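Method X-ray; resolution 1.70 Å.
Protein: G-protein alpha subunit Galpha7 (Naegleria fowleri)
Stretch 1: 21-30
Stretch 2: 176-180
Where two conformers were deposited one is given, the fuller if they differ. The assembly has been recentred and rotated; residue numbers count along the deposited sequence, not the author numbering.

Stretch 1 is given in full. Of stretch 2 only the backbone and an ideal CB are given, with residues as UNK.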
# COMPACT_ATOMS: atom_id res chain seq x y z
N GLY A 21 1.21 -0.78 -2.12
CA GLY A 21 1.98 -1.05 -0.93
C GLY A 21 3.46 -0.80 -1.09
O GLY A 21 4.23 -1.12 -0.18
N LYS A 22 3.89 -0.22 -2.21
CA LYS A 22 5.32 0.03 -2.36
C LYS A 22 5.83 0.98 -1.28
O LYS A 22 6.96 0.82 -0.81
CB LYS A 22 5.64 0.56 -3.76
CG LYS A 22 5.18 1.97 -4.04
CD LYS A 22 5.79 2.48 -5.37
CE LYS A 22 5.36 3.93 -5.62
NZ LYS A 22 6.11 4.57 -6.74
N SER A 23 5.01 1.95 -0.84
CA SER A 23 5.46 2.84 0.23
C SER A 23 5.59 2.10 1.56
O SER A 23 6.42 2.48 2.40
CB SER A 23 4.51 4.03 0.38
OG SER A 23 3.22 3.60 0.79
N THR A 24 4.78 1.05 1.78
CA THR A 24 4.96 0.20 2.96
C THR A 24 6.34 -0.44 2.96
O THR A 24 7.01 -0.50 4.00
CB THR A 24 3.89 -0.89 2.99
OG1 THR A 24 2.61 -0.30 2.81
CG2 THR A 24 3.92 -1.63 4.34
N ILE A 25 6.78 -0.94 1.80
CA ILE A 25 8.10 -1.52 1.68
C ILE A 25 9.16 -0.51 2.08
O ILE A 25 10.10 -0.83 2.82
CB ILE A 25 8.34 -2.03 0.25
CG1 ILE A 25 7.37 -3.17 -0.05
CG2 ILE A 25 9.77 -2.50 0.10
CD1 ILE A 25 7.55 -3.77 -1.43
N PHE A 26 9.05 0.72 1.57
CA PHE A 26 10.07 1.72 1.87
C PHE A 26 10.09 2.04 3.36
O PHE A 26 11.16 2.15 3.96
CB PHE A 26 9.86 3.00 1.05
CG PHE A 26 10.99 3.99 1.23
CD1 PHE A 26 12.12 3.90 0.44
CD2 PHE A 26 10.93 4.98 2.20
CE1 PHE A 26 13.18 4.79 0.62
CE2 PHE A 26 12.00 5.86 2.38
CZ PHE A 26 13.12 5.76 1.58
N LYS A 27 8.91 2.22 3.96
CA LYS A 27 8.87 2.58 5.38
C LYS A 27 9.40 1.45 6.25
O LYS A 27 10.06 1.70 7.26
CB LYS A 27 7.45 2.99 5.78
CG LYS A 27 7.06 4.36 5.24
CD LYS A 27 5.63 4.74 5.66
CE LYS A 27 4.59 3.84 4.97
NZ LYS A 27 3.22 4.46 5.05
N GLN A 28 9.12 0.20 5.87
CA GLN A 28 9.68 -0.92 6.62
C GLN A 28 11.19 -0.96 6.48
O GLN A 28 11.90 -1.27 7.45
CB GLN A 28 9.07 -2.24 6.14
CG GLN A 28 7.61 -2.39 6.47
CD GLN A 28 7.34 -2.77 7.93
OE1 GLN A 28 7.92 -2.20 8.86
NE2 GLN A 28 6.46 -3.74 8.12
N MET A 29 11.71 -0.64 5.29
CA MET A 29 13.16 -0.60 5.11
C MET A 29 13.79 0.46 5.99
O MET A 29 14.86 0.24 6.57
CB MET A 29 13.50 -0.34 3.63
CG MET A 29 13.48 -1.60 2.76
SD MET A 29 14.84 -2.72 3.10
CE MET A 29 16.17 -1.93 2.19
N ARG A 30 13.13 1.62 6.12
CA ARG A 30 13.61 2.63 7.08
C ARG A 30 13.74 2.04 8.47
O ARG A 30 14.73 2.28 9.17
CB ARG A 30 12.66 3.84 7.10
CG ARG A 30 12.76 4.75 5.88
CD ARG A 30 12.00 6.07 6.10
NE ARG A 30 12.40 6.73 7.34
CZ ARG A 30 11.86 7.86 7.80
NH1 ARG A 30 10.91 8.49 7.11
NH2 ARG A 30 12.27 8.37 8.95
N UNK A 176 20.95 0.97 -2.19
CA UNK A 176 19.92 1.83 -1.63
C UNK A 176 18.61 1.53 -2.31
O UNK A 176 18.55 1.04 -3.43
CB UNK A 176 20.28 3.31 -1.78
N UNK A 177 17.54 1.75 -1.54
CA UNK A 177 16.20 1.64 -2.08
C UNK A 177 15.62 3.03 -2.29
O UNK A 177 15.80 3.92 -1.45
CB UNK A 177 15.31 0.81 -1.16
N UNK A 178 14.97 3.22 -3.44
CA UNK A 178 14.44 4.52 -3.86
C UNK A 178 12.92 4.46 -3.94
O UNK A 178 12.36 3.53 -4.53
CB UNK A 178 15.03 4.94 -5.21
N UNK A 179 12.26 5.49 -3.40
CA UNK A 179 10.86 5.76 -3.71
C UNK A 179 10.79 7.24 -4.05
O UNK A 179 11.23 8.07 -3.26
CB UNK A 179 9.93 5.39 -2.55
N UNK A 180 10.29 7.57 -5.24
CA UNK A 180 10.38 8.94 -5.75
C UNK A 180 9.10 9.30 -6.49
O UNK A 180 8.59 8.52 -7.30
CB UNK A 180 11.59 9.10 -6.67

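Stretch 2 is part of a strand running past a helix that starts at residue 22 and continues beyond 30, with the two axes 9.1 Å apart at closest and their N-to-C directions 137° apart. An extended backbone turns successive side chains to alternate sides, so few positions can be expected to meet the helix.

Position 176 has its CA-to-CB bond sideways to the helix, and nothing of stretch 1 lies within 5.5 Å of the ideal CB. With phi/psi of -155/151 it is ordinary extended chain, and this contact accepts almost any residue compatible with a strand. The deposited residue is C176, chi1 p; it makes no contact with the helix.

Position 177 points toward the helix. Its ideal CB sits 4.4 Å from M29 CE and 4.7 Å from F26 CD1, and further on lies the side chain of I25. The surroundings are apolar and offer no side-chain donor or acceptor, so the rule is a hydrophobic residue: leucine or isoleucine could cover the nearer part, while reaching I25 favours something long and unbranched. The deposited residue is M177. Its chi1 and chi2 are both t, which carries the chain straight out from the strand, and chi3 is m. The sulfur ends among the helix side chains, M177 SD lying 3.7 Å from M29 CG and 3.8 Å from I25 CG2, while M177 CG packs 4.2 Å from F26 CD1. M177 O meets the edge of the phenyl ring, 3.5 Å from F26 CE1, where the slightly positive ring hydrogens suit a carbonyl oxygen.

Position 178 points away, with no atom of stretch 1 within 5.5 Å of its ideal CB. The helix sets no demand here, and a beta-branched residue would suit the strand backbone. The deposited residue is I178, with chi1 m and chi2 t.

Position 179 turns back toward the helix, and its CA lies 6.9 Å from the CA of F26. The ideal CB is 4.0 Å from F26 CD1, so the base of the side chain must tolerate an aromatic neighbour. On the other side of that CB from the ring, K22 holds its amine. A side chain that leads away from the phenyl and presents an acceptor would fit: aspartate or glutamate for the charge, asparagine or glutamine for polarity alone. The deposited residue is D179. With chi1 at -170° its carboxylate reaches K22, forming a salt bridge whose hydrogen bond, K22 NZ to D179 OD1 at 3.5 Å, is weak. Water 1 reinforces that long link, accepting from K22 NZ at 3.0 Å and lying 2.8 Å from D179 OD1, to which it can donate. The other oxygen, D179 OD2, lies 4.1 Å from S23 CA and is hydrogen-bonded elsewhere in the structure.

Position 180 points away again, and many side chains would serve. The deposited residue is V180, chi1 p; its backbone contributes instead, V180 N donating to water 1 at 3.0 Å.

Stretch 2, residues 176-180: CMIDV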
# COMPACT_ATOMS: atom_id res chain seq x y z
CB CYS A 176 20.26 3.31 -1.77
SG CYS A 176 19.86 3.93 -3.37
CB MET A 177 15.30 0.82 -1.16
CG MET A 177 13.86 0.75 -1.66
SD MET A 177 12.90 -0.39 -0.65
CE MET A 177 13.69 -1.93 -1.06
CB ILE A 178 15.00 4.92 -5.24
CG1 ILE A 178 16.53 4.89 -5.23
CG2 ILE A 178 14.43 6.27 -5.69
CD1 ILE A 178 17.10 4.86 -6.64
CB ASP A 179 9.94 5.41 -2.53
CG ASP A 179 8.46 5.46 -2.88
OD1 ASP A 179 8.13 5.45 -4.08
OD2 ASP A 179 7.64 5.50 -1.95
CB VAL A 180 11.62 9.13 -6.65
CG1 VAL A 180 11.64 8.10 -7.76
CG2 VAL A 180 11.66 10.54 -7.21
O HOH W 1 9.06 5.23 -6.70
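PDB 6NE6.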